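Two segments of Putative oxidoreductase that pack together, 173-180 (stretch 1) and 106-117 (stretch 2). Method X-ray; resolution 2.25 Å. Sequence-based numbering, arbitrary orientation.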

# COMPACT_ATOMS: atom_id res chain seq x y z
N GLU B 173 22.44 -12.58 9.70
CA GLU B 173 23.81 -12.65 9.19
C GLU B 173 23.86 -12.12 7.75
O GLU B 173 22.81 -11.82 7.17
CB GLU B 173 24.31 -14.10 9.25
CG GLU B 173 24.52 -14.60 10.67
CD GLU B 173 25.08 -16.01 10.73
OE1 GLU B 173 24.41 -16.95 10.22
OE2 GLU B 173 26.17 -16.20 11.30
N PRO B 174 25.07 -11.98 7.18
CA PRO B 174 25.14 -11.53 5.79
C PRO B 174 24.35 -12.41 4.82
O PRO B 174 24.48 -13.63 4.84
CB PRO B 174 26.64 -11.58 5.49
CG PRO B 174 27.25 -11.25 6.80
CD PRO B 174 26.41 -11.99 7.80
N GLY B 175 23.53 -11.76 4.00
CA GLY B 175 22.60 -12.44 3.10
C GLY B 175 21.15 -12.25 3.54
O GLY B 175 20.25 -12.26 2.71
N ALA B 176 20.95 -12.07 4.85
CA ALA B 176 19.60 -11.93 5.42
C ALA B 176 18.93 -10.62 5.01
O ALA B 176 17.71 -10.56 4.86
CB ALA B 176 19.66 -12.03 6.94
N GLY B 177 19.72 -9.56 4.86
CA GLY B 177 19.22 -8.29 4.38
C GLY B 177 18.62 -8.44 3.00
O GLY B 177 17.49 -8.03 2.75
N THR B 178 19.39 -9.05 2.10
CA THR B 178 18.96 -9.29 0.73
C THR B 178 17.63 -10.03 0.72
O THR B 178 16.69 -9.62 0.05
CB THR B 178 19.99 -10.13 -0.05
OG1 THR B 178 21.23 -9.42 -0.13
CG2 THR B 178 19.49 -10.44 -1.46
N ARG B 179 17.56 -11.10 1.50
CA ARG B 179 16.37 -11.95 1.54
C ARG B 179 15.13 -11.25 2.09
O ARG B 179 14.03 -11.48 1.59
CB ARG B 179 16.66 -13.25 2.30
CG ARG B 179 17.62 -14.17 1.55
CD ARG B 179 17.69 -15.56 2.18
NE ARG B 179 18.27 -15.51 3.52
CZ ARG B 179 19.57 -15.56 3.81
NH1 ARG B 179 20.49 -15.65 2.85
NH2 ARG B 179 19.97 -15.51 5.08
N MET B 180 15.29 -10.38 3.09
CA MET B 180 14.15 -9.58 3.56
C MET B 180 13.72 -8.61 2.45
O MET B 180 12.52 -8.39 2.25
CB MET B 180 14.46 -8.80 4.84
CG MET B 180 13.22 -8.18 5.49
SD MET B 180 13.46 -7.51 7.15
CE MET B 180 13.67 -9.01 8.10
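Stretch 2 (106-117) TISDTTAVELAR

How does stretch 1 approach its partner? It begins with a type II beta turn from Glu 173 to Ala 176, closed by a backbone hydrogen bond from Ala 176 N to Glu 173 O at 3.0 Å, and then runs into a helix that continues beyond Met 180. Stretch 2 enters through an extended segment at Ile 107 and Ser 108 before it too becomes helical. The two stretches run antiparallel, so partners step backwards along stretch 2 as stretch 1 advances. Glu 173 stays clear of it, so the contact opens at Pro 174, whose CA lies 5.8 Å from the CA of Val 113. The proline CB points toward stretch 2 and meets the methyl of Ala 116, CB to CB at 4.5 Å. On the backbone side, Pro 174 O lies 3.5 Å from Val 113 CG2.

How close do the backbones come at Gly 175? Gly 175 CA lies 5.0 Å from Asp 109 CA and 3.9 Å from Asp 109 O, while Gly 175 N lies 3.9 Å from Ala 112 CB. This residue holds the N-cap position with phi/psi of 110/-29, angles at which a CB would be jammed against the carbonyl oxygen of Pro 174; that alone calls for glycine. A CB on Gly 175 would also clash with Arg 179 NH1 at 3.0 Å and fit tightly against Val 113 CG2. The small alanine methyl, directed toward stretch 1, packs against the backbone of the turn.

Where does the first turn of the stretch 1 helix touch stretch 2? Ala 176 directs its CB away and Gly 177 makes no contact, so the next meeting point is Thr 178. Its CB points toward stretch 2, and the m rotamer places CG2 3.4 Å from Ile 107 O and 3.7 Å from both CA and CB of Asp 109. Thr 178 OG1 lies 3.8 Å from Ile 107 CG1, and this hydroxyl finds its hydrogen bond elsewhere in the structure. Thr 178 therefore packs against the run from Ile 107 to Asp 109.

How is the charge of Arg 179 used? Its CB points sideways, but the long side chain brings its end nearer, and NH1 forms a salt bridge with Asp 109 OD1 at 3.3 Å. The hydrogen bond within it is weak, although its angle of 165° is nearly straight, and the carboxylate oxygen lies at the guanidinium edge, near its plane. Met 180 is already out of reach.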

# COMPACT_ATOMS: atom_id res chain seq x y z
N THR B 106 21.02 -3.83 -5.70
CA THR B 106 20.54 -5.19 -5.88
C THR B 106 21.68 -6.19 -6.09
O THR B 106 22.55 -6.00 -6.95
CB THR B 106 19.55 -5.29 -7.05
OG1 THR B 106 18.45 -4.39 -6.81
CG2 THR B 106 19.01 -6.71 -7.18
N ILE B 107 21.66 -7.24 -5.28
CA ILE B 107 22.55 -8.39 -5.43
C ILE B 107 21.76 -9.67 -5.17
O ILE B 107 20.67 -9.63 -4.58
CB ILE B 107 23.77 -8.31 -4.48
CG1 ILE B 107 23.32 -8.21 -3.01
CG2 ILE B 107 24.65 -7.12 -4.85
CD1 ILE B 107 24.46 -7.95 -2.03
N SER B 108 22.28 -10.80 -5.63
CA SER B 108 21.74 -12.11 -5.26
C SER B 108 22.10 -12.35 -3.80
O SER B 108 23.08 -11.78 -3.31
CB SER B 108 22.33 -13.20 -6.15
OG SER B 108 23.72 -13.36 -5.90
N ASP B 109 21.34 -13.19 -3.09
CA ASP B 109 21.63 -13.40 -1.66
C ASP B 109 22.93 -14.17 -1.41
O ASP B 109 23.57 -13.99 -0.37
CB ASP B 109 20.43 -14.01 -0.90
CG ASP B 109 20.18 -15.47 -1.27
OD1 ASP B 109 19.91 -16.27 -0.35
OD2 ASP B 109 20.23 -15.81 -2.47
N THR B 110 23.34 -15.01 -2.37
CA THR B 110 24.63 -15.71 -2.26
C THR B 110 25.83 -14.79 -2.50
O THR B 110 26.93 -15.10 -2.05
CB THR B 110 24.70 -16.93 -3.20
OG1 THR B 110 24.08 -16.63 -4.45
CG2 THR B 110 24.00 -18.13 -2.57
N THR B 111 25.63 -13.68 -3.21
CA THR B 111 26.72 -12.73 -3.47
C THR B 111 27.28 -12.14 -2.18
O THR B 111 28.50 -12.03 -2.02
CB THR B 111 26.26 -11.57 -4.39
OG1 THR B 111 26.00 -12.08 -5.70
CG2 THR B 111 27.33 -10.49 -4.48
N ALA B 112 26.39 -11.77 -1.26
CA ALA B 112 26.80 -11.19 0.02
C ALA B 112 27.62 -12.17 0.84
O ALA B 112 28.65 -11.81 1.40
CB ALA B 112 25.58 -10.73 0.81
N VAL B 113 27.15 -13.42 0.90
CA VAL B 113 27.85 -14.49 1.60
C VAL B 113 29.24 -14.74 1.01
O VAL B 113 30.22 -14.87 1.75
CB VAL B 113 27.05 -15.81 1.56
CG1 VAL B 113 27.84 -16.95 2.20
CG2 VAL B 113 25.71 -15.64 2.27
N GLU B 114 29.32 -14.80 -0.32
CA GLU B 114 30.59 -15.06 -1.02
C GLU B 114 31.65 -14.01 -0.72
O GLU B 114 32.78 -14.35 -0.36
CB GLU B 114 30.37 -15.11 -2.53
CG GLU B 114 29.81 -16.42 -3.04
CD GLU B 114 29.75 -16.46 -4.55
OE1 GLU B 114 28.64 -16.67 -5.10
OE2 GLU B 114 30.81 -16.28 -5.20
N LEU B 115 31.30 -12.74 -0.89
CA LEU B 115 32.23 -11.65 -0.66
C LEU B 115 32.65 -11.60 0.81
O LEU B 115 33.80 -11.28 1.12
CB LEU B 115 31.63 -10.31 -1.11
CG LEU B 115 31.34 -10.18 -2.61
CD1 LEU B 115 30.54 -8.91 -2.89
CD2 LEU B 115 32.63 -10.20 -3.43
N ALA B 116 31.72 -11.93 1.71
CA ALA B 116 32.04 -12.03 3.14
C ALA B 116 33.13 -13.08 3.39
O ALA B 116 34.08 -12.82 4.12
CB ALA B 116 30.79 -12.37 3.94
N ARG B 117 32.98 -14.25 2.77
CA ARG B 117 33.98 -15.32 2.87
C ARG B 117 35.28 -14.95 2.16
O ARG B 117 36.37 -15.21 2.68
CB ARG B 117 33.42 -16.63 2.29